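Local coordinates for alpha-fucosidase (Bifidobacterium bifidum, PDB 2EAB), which probably releases L-fucose from alpha-1,2 linkages, the chain being the catalytic portion of a longer, membrane-associated protein, at residues G61-E66 against E70-N75; I142-G147 against V274-A279. All blocks are in the same frame, centred on the assembly; numbering follows the deposited sequence.

Contact 1: residues G61-E66 against E70-N75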
loop_
_atom_site.group_PDB
_atom_site.type_symbol
_atom_site.label_atom_id
_atom_site.label_comp_id
_atom_site.label_asym_id
_atom_site.label_seq_id
_atom_site.Cartn_x
_atom_site.Cartn_y
_atom_site.Cartn_z
ATOM N N GLY A 61 10.856 -12.361 7.651
ATOM C CA GLY A 61 10.532 -13.571 8.379
ATOM C C GLY A 61 9.165 -13.472 9.013
ATOM O O GLY A 61 8.665 -12.374 9.273
ATOM N N THR A 62 8.557 -14.628 9.246
ATOM C CA THR A 62 7.345 -14.737 10.044
ATOM C C THR A 62 7.578 -15.832 11.081
ATOM O O THR A 62 7.780 -17.001 10.737
ATOM C CB THR A 62 6.077 -14.999 9.191
ATOM O OG1 THR A 62 6.429 -15.664 7.970
ATOM C CG2 THR A 62 5.362 -13.683 8.863
ATOM N N VAL A 63 7.583 -15.420 12.347
ATOM C CA VAL A 63 8.033 -16.253 13.460
ATOM C C VAL A 63 6.883 -17.049 14.056
ATOM O O VAL A 63 5.837 -16.490 14.393
ATOM C CB VAL A 63 8.671 -15.383 14.567
ATOM C CG1 VAL A 63 9.163 -16.242 15.732
ATOM C CG2 VAL A 63 9.808 -14.563 13.995
ATOM N N TRP A 64 7.093 -18.357 14.196
ATOM C CA TRP A 64 6.089 -19.229 14.799
ATOM C C TRP A 64 6.242 -19.326 16.326
ATOM O O TRP A 64 5.253 -19.368 17.050
ATOM C CB TRP A 64 6.139 -20.622 14.161
ATOM C CG TRP A 64 5.762 -20.666 12.697
ATOM C CD1 TRP A 64 6.447 -20.110 11.647
ATOM C CD2 TRP A 64 4.622 -21.321 12.124
ATOM N NE1 TRP A 64 5.798 -20.369 10.465
ATOM C CE2 TRP A 64 4.677 -21.111 10.725
ATOM C CE3 TRP A 64 3.555 -22.057 12.656
ATOM C CZ2 TRP A 64 3.713 -21.618 9.853
ATOM C CZ3 TRP A 64 2.593 -22.560 11.785
ATOM C CH2 TRP A 64 2.679 -22.334 10.399
ATOM N N GLY A 65 7.483 -19.352 16.801
ATOM C CA GLY A 65 7.756 -19.453 18.234
ATOM C C GLY A 65 7.475 -20.827 18.814
ATOM O O GLY A 65 7.078 -20.947 19.977
ATOM N N GLU A 66 7.671 -21.867 18.008
ATOM C CA GLU A 66 7.469 -23.235 18.482
ATOM C C GLU A 66 8.545 -23.625 19.481
ATOM O O GLU A 66 9.679 -23.169 19.393
ATOM C CB GLU A 66 7.420 -24.221 17.315
ATOM C CG GLU A 66 6.341 -23.903 16.276
ATOM C CD GLU A 66 4.944 -23.844 16.866
ATOM O OE1 GLU A 66 4.613 -24.710 17.706
ATOM O OE2 GLU A 66 4.175 -22.929 16.493
ATOM N N GLU A 70 11.389 -25.009 16.100
ATOM C CA GLU A 70 11.142 -23.613 15.795
ATOM C C GLU A 70 11.179 -23.384 14.287
ATOM O O GLU A 70 11.934 -24.038 13.559
ATOM C CB GLU A 70 12.151 -22.726 16.528
ATOM C CG GLU A 70 12.133 -21.244 16.147
ATOM C CD GLU A 70 10.863 -20.496 16.563
ATOM O OE1 GLU A 70 9.752 -20.906 16.170
ATOM O OE2 GLU A 70 10.989 -19.470 17.268
ATOM N N ARG A 71 10.349 -22.448 13.839
ATOM C CA ARG A 71 10.170 -22.163 12.426
ATOM C C ARG A 71 10.069 -20.660 12.211
ATOM O O ARG A 71 9.318 -19.971 12.910
ATOM C CB ARG A 71 8.901 -22.852 11.923
ATOM C CG ARG A 71 8.639 -22.703 10.436
ATOM C CD ARG A 71 7.364 -23.418 10.056
ATOM N NE ARG A 71 7.029 -23.191 8.652
ATOM C CZ ARG A 71 5.965 -23.696 8.031
ATOM N NH1 ARG A 71 5.097 -24.469 8.677
ATOM N NH2 ARG A 71 5.763 -23.420 6.748
ATOM N N VAL A 72 10.846 -20.168 11.250
ATOM C CA VAL A 72 10.703 -18.809 10.739
ATOM C C VAL A 72 10.488 -18.913 9.235
ATOM O O VAL A 72 11.400 -19.268 8.489
ATOM C CB VAL A 72 11.939 -17.933 11.045
ATOM C CG1 VAL A 72 11.743 -16.516 10.509
ATOM C CG2 VAL A 72 12.230 -17.915 12.542
ATOM N N THR A 73 9.268 -18.633 8.798
ATOM C CA THR A 73 8.950 -18.654 7.377
ATOM C C THR A 73 9.692 -17.497 6.707
ATOM O O THR A 73 9.723 -16.384 7.243
ATOM C CB THR A 73 7.427 -18.612 7.179
ATOM O OG1 THR A 73 6.852 -19.787 7.772
ATOM C CG2 THR A 73 7.052 -18.556 5.707
ATOM N N PHE A 74 10.308 -17.768 5.560
ATOM C CA PHE A 74 11.291 -16.860 4.977
ATOM C C PHE A 74 10.897 -16.365 3.593
ATOM O O PHE A 74 10.399 -17.141 2.767
ATOM C CB PHE A 74 12.662 -17.549 4.920
ATOM C CG PHE A 74 13.782 -16.635 4.515
ATOM C CD1 PHE A 74 14.416 -15.831 5.455
ATOM C CD2 PHE A 74 14.190 -16.562 3.188
ATOM C CE1 PHE A 74 15.448 -14.976 5.080
ATOM C CE2 PHE A 74 15.218 -15.706 2.805
ATOM C CZ PHE A 74 15.847 -14.910 3.757
ATOM N N ASN A 75 11.147 -15.075 3.355
ATOM C CA ASN A 75 10.869 -14.422 2.081
ATOM C C ASN A 75 12.008 -13.521 1.642
ATOM O O ASN A 75 12.707 -12.921 2.471
ATOM C CB ASN A 75 9.632 -13.527 2.195
ATOM C CG ASN A 75 8.335 -14.299 2.157
ATOM O OD1 ASN A 75 7.873 -14.719 1.089
ATOM N ND2 ASN A 75 7.724 -14.464 3.308
HETATM O O HOH W 1 8.075 -14.405 6.083
#

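Contact 2: residues I142-G147 against V274-A279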
loop_
_atom_site.group_PDB
_atom_site.type_symbol
_atom_site.label_atom_id
_atom_site.label_comp_id
_atom_site.label_asym_id
_atom_site.label_seq_id
_atom_site.Cartn_x
_atom_site.Cartn_y
_atom_site.Cartn_z
ATOM N N ILE A 142 13.229 -21.207 7.674
ATOM C CA ILE A 142 14.348 -21.527 8.550
ATOM C C ILE A 142 13.790 -22.382 9.684
ATOM O O ILE A 142 12.847 -21.973 10.366
ATOM C CB ILE A 142 15.001 -20.252 9.140
ATOM C CG1 ILE A 142 15.465 -19.319 8.014
ATOM C CG2 ILE A 142 16.168 -20.617 10.074
ATOM C CD1 ILE A 142 15.785 -17.904 8.465
ATOM N N TYR A 143 14.352 -23.577 9.861
ATOM C CA TYR A 143 13.993 -24.438 10.991
ATOM C C TYR A 143 15.125 -24.521 11.999
ATOM O O TYR A 143 16.279 -24.730 11.631
ATOM C CB TYR A 143 13.610 -25.843 10.526
ATOM C CG TYR A 143 12.221 -25.948 9.942
ATOM C CD1 TYR A 143 11.098 -26.005 10.765
ATOM C CD2 TYR A 143 12.026 -25.998 8.562
ATOM C CE1 TYR A 143 9.820 -26.114 10.231
ATOM C CE2 TYR A 143 10.746 -26.101 8.018
ATOM C CZ TYR A 143 9.651 -26.157 8.859
ATOM O OH TYR A 143 8.383 -26.264 8.340
ATOM N N LEU A 144 14.773 -24.338 13.269
ATOM C CA LEU A 144 15.711 -24.472 14.376
ATOM C C LEU A 144 15.176 -25.566 15.290
ATOM O O LEU A 144 14.282 -25.329 16.100
ATOM C CB LEU A 144 15.866 -23.142 15.129
ATOM C CG LEU A 144 16.247 -21.904 14.307
ATOM C CD1 LEU A 144 16.114 -20.631 15.130
ATOM C CD2 LEU A 144 17.649 -22.023 13.746
ATOM N N ASP A 145 15.706 -26.775 15.117
ATOM C CA ASP A 145 15.168 -27.953 15.793
ATOM C C ASP A 145 15.970 -28.266 17.051
ATOM O O ASP A 145 17.117 -28.702 16.979
ATOM C CB ASP A 145 15.125 -29.160 14.840
ATOM C CG ASP A 145 14.354 -30.346 15.414
ATOM O OD1 ASP A 145 13.942 -30.306 16.593
ATOM O OD2 ASP A 145 14.159 -31.336 14.677
ATOM N N TYR A 146 15.341 -28.026 18.199
ATOM C CA TYR A 146 15.970 -28.199 19.505
ATOM C C TYR A 146 15.930 -29.650 19.981
ATOM O O TYR A 146 16.650 -30.023 20.913
ATOM C CB TYR A 146 15.299 -27.281 20.532
ATOM C CG TYR A 146 15.690 -25.815 20.429
ATOM C CD1 TYR A 146 15.403 -25.067 19.281
ATOM C CD2 TYR A 146 16.332 -25.173 21.485
ATOM C CE1 TYR A 146 15.760 -23.722 19.188
ATOM C CE2 TYR A 146 16.689 -23.828 21.407
ATOM C CZ TYR A 146 16.399 -23.107 20.255
ATOM O OH TYR A 146 16.754 -21.776 20.182
ATOM N N GLY A 147 15.081 -30.458 19.346
ATOM C CA GLY A 147 14.980 -31.888 19.640
ATOM C C GLY A 147 14.582 -32.231 21.065
ATOM O O GLY A 147 15.097 -33.197 21.637
ATOM N N VAL A 274 24.319 -18.220 20.723
ATOM C CA VAL A 274 24.754 -18.162 19.328
ATOM C C VAL A 274 24.056 -17.021 18.587
ATOM O O VAL A 274 22.934 -16.639 18.927
ATOM C CB VAL A 274 24.499 -19.500 18.561
ATOM C CG1 VAL A 274 25.228 -20.670 19.212
ATOM C CG2 VAL A 274 23.016 -19.804 18.452
ATOM N N THR A 275 24.735 -16.481 17.580
ATOM C CA THR A 275 24.118 -15.538 16.651
ATOM C C THR A 275 24.152 -16.132 15.253
ATOM O O THR A 275 25.203 -16.572 14.778
ATOM C CB THR A 275 24.826 -14.167 16.653
ATOM O OG1 THR A 275 24.942 -13.689 17.997
ATOM C CG2 THR A 275 24.042 -13.142 15.821
ATOM N N LEU A 276 22.988 -16.161 14.612
ATOM C CA LEU A 276 22.869 -16.560 13.220
ATOM C C LEU A 276 22.742 -15.315 12.362
ATOM O O LEU A 276 21.951 -14.423 12.671
ATOM C CB LEU A 276 21.641 -17.446 13.014
ATOM C CG LEU A 276 21.757 -18.961 13.221
ATOM C CD1 LEU A 276 22.372 -19.353 14.563
ATOM C CD2 LEU A 276 20.392 -19.607 13.046
ATOM N N TYR A 277 23.541 -15.253 11.304
ATOM C CA TYR A 277 23.420 -14.211 10.297
ATOM C C TYR A 277 22.897 -14.845 9.019
ATOM O O TYR A 277 23.495 -15.786 8.488
ATOM C CB TYR A 277 24.761 -13.521 10.062
ATOM C CG TYR A 277 25.262 -12.780 11.278
ATOM C CD1 TYR A 277 24.787 -11.501 11.585
ATOM C CD2 TYR A 277 26.195 -13.362 12.136
ATOM C CE1 TYR A 277 25.236 -10.816 12.709
ATOM C CE2 TYR A 277 26.649 -12.683 13.263
ATOM C CZ TYR A 277 26.168 -11.412 13.539
ATOM O OH TYR A 277 26.611 -10.741 14.653
ATOM N N ILE A 278 21.767 -14.328 8.549
ATOM C CA ILE A 278 21.052 -14.908 7.420
ATOM C C ILE A 278 20.914 -13.861 6.324
ATOM O O ILE A 278 20.426 -12.752 6.568
ATOM C CB ILE A 278 19.650 -15.412 7.842
ATOM C CG1 ILE A 278 19.763 -16.444 8.974
ATOM C CG2 ILE A 278 18.908 -16.000 6.645
ATOM C CD1 ILE A 278 18.799 -16.208 10.123
ATOM N N ALA A 279 21.354 -14.209 5.119
ATOM C CA ALA A 279 21.193 -13.325 3.970
ATOM C C ALA A 279 20.668 -14.107 2.780
ATOM O O ALA A 279 20.825 -15.328 2.709
ATOM C CB ALA A 279 22.505 -12.646 3.626
#

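Contact 1: residues G61-E66 against E70-N75
Trp64 and Arg71 lie side by side at the turn end of an antiparallel beta hairpin, the ribbon of strands 59-63 and 69-76. Arg71 CD makes a CH-pi contact over one face of the indole, 3.6 Å from the centroid of the five-membered ring. The guanidinium then stacks at the rim of the six-membered ring, its plane nearly parallel to the indole (9° apart), with Arg71 NH1 3.4 Å from Trp64 CZ2. An extended chain, with CG anti to the backbone N (chi1 -176°), lays Arg71 along the indole in this way. At the ring edge Trp64 NE1 gives an almost straight, in-plane hydrogen bond to Thr73 OG1 (2.9 Å, 169°). With an alanine in place of the indole, the aliphatic part of Arg71 would probably lose the surface it rests on and Thr73 OG1 this donor.

Beneath these side chains runs the ladder: Thr62 and Thr73 form a hydrogen-bonded pair, and Trp64 N reaches Arg71 O at 3.0 Å. The turn is gathered by a carboxylate: Glu66 N (2.9 Å) and Arg71 N (2.9 Å) approach Glu70 OE1 from opposite faces of its plane, while Gly65 N adds a weak bond at 2.8 Å. On the other face of the sheet Val63 meets Val72, with Tyr182 of the facing sheet packed on both.

Further out, Arg180 and Tyr182 take the second oxygen, Glu70 OE2. Asp43 and Asp141 hold the Arg71 guanidinium through salt bridges, and the groups around the indole are tied together by a single atom, Asp141 OD1, which meets both Arg71 NE and Thr73 OG1.

Contact 2: residues I142-G147 against V274-A279
Ile142 and Ile278 meet tip to tip, their CD1 atoms 3.8 Å apart, while Ile142 CD1 also lies 4.1 Å from Ile278 CG2. The Ile142 chain is stretched out at its far end (chi2 165°), which carries CD1 away from its own strand and across the interface. Two residues along each strand, Leu144 and Leu276 approach differently: they slide past each other in opposite directions and touch through one branch apiece, CD2 to CD2 at 3.7 Å. All four side chains are buried. The backbones stay well apart, with CA atoms 9.5 Å from each other for Ile142 and Ile278 and 10.7 Å for Leu144 and Leu276, so the two segments meet through methyl groups alone.

This is the interior of a beta sandwich: strand 140-145 belongs to a seven-stranded antiparallel sheet and strand 273-282 to the nine-stranded one facing it, an arrangement consistent with the supersandwich of the family 65 N-terminal domain. Phe74 packs against both isoleucines, and Ile246 borders Leu276 and Ile278 within their own sheet.

Alternation along the strands sends the intervening residues elsewhere. Tyr143 and Asp145 are partly exposed on the reverse side of the first sheet, where Arg69 makes a cation-pi contact with the Tyr143 ring. In the second sheet Tyr277 and Ala279 turn their backs on the sandwich interior and pack on helix 297-314. Beyond Leu144 the first segment leaves the interface altogether: Asp145 OD1 accepts a hydrogen bond from Gly147 N at 3.0 Å, forming an Asx turn in which the amide comes from above the carboxylate plane, and Gly147 itself is exposed to solvent.

Contacts 1 and 2 share the seven-stranded sheet, their centres about 10 Å apart. Strands 69-76 and 140-145 are antiparallel neighbours in it, joined by probable hydrogen bonds from Ile142 N to Val72 O (2.8 Å) and from Leu144 N to Glu70 O (2.9 Å). Contact 1 thus builds the sheet laterally, whereas contact 2 fastens it to the opposing one; Phe74 is the residue of segment 70-75 that reaches into contact 2. The hairpin is nearer the metal: the side chain of Thr62 is about 11 Å from that of Ser386, which belongs to the calcium site together with Gly57, Glu77 and Leu393. Contact 2 sits away from the known sites.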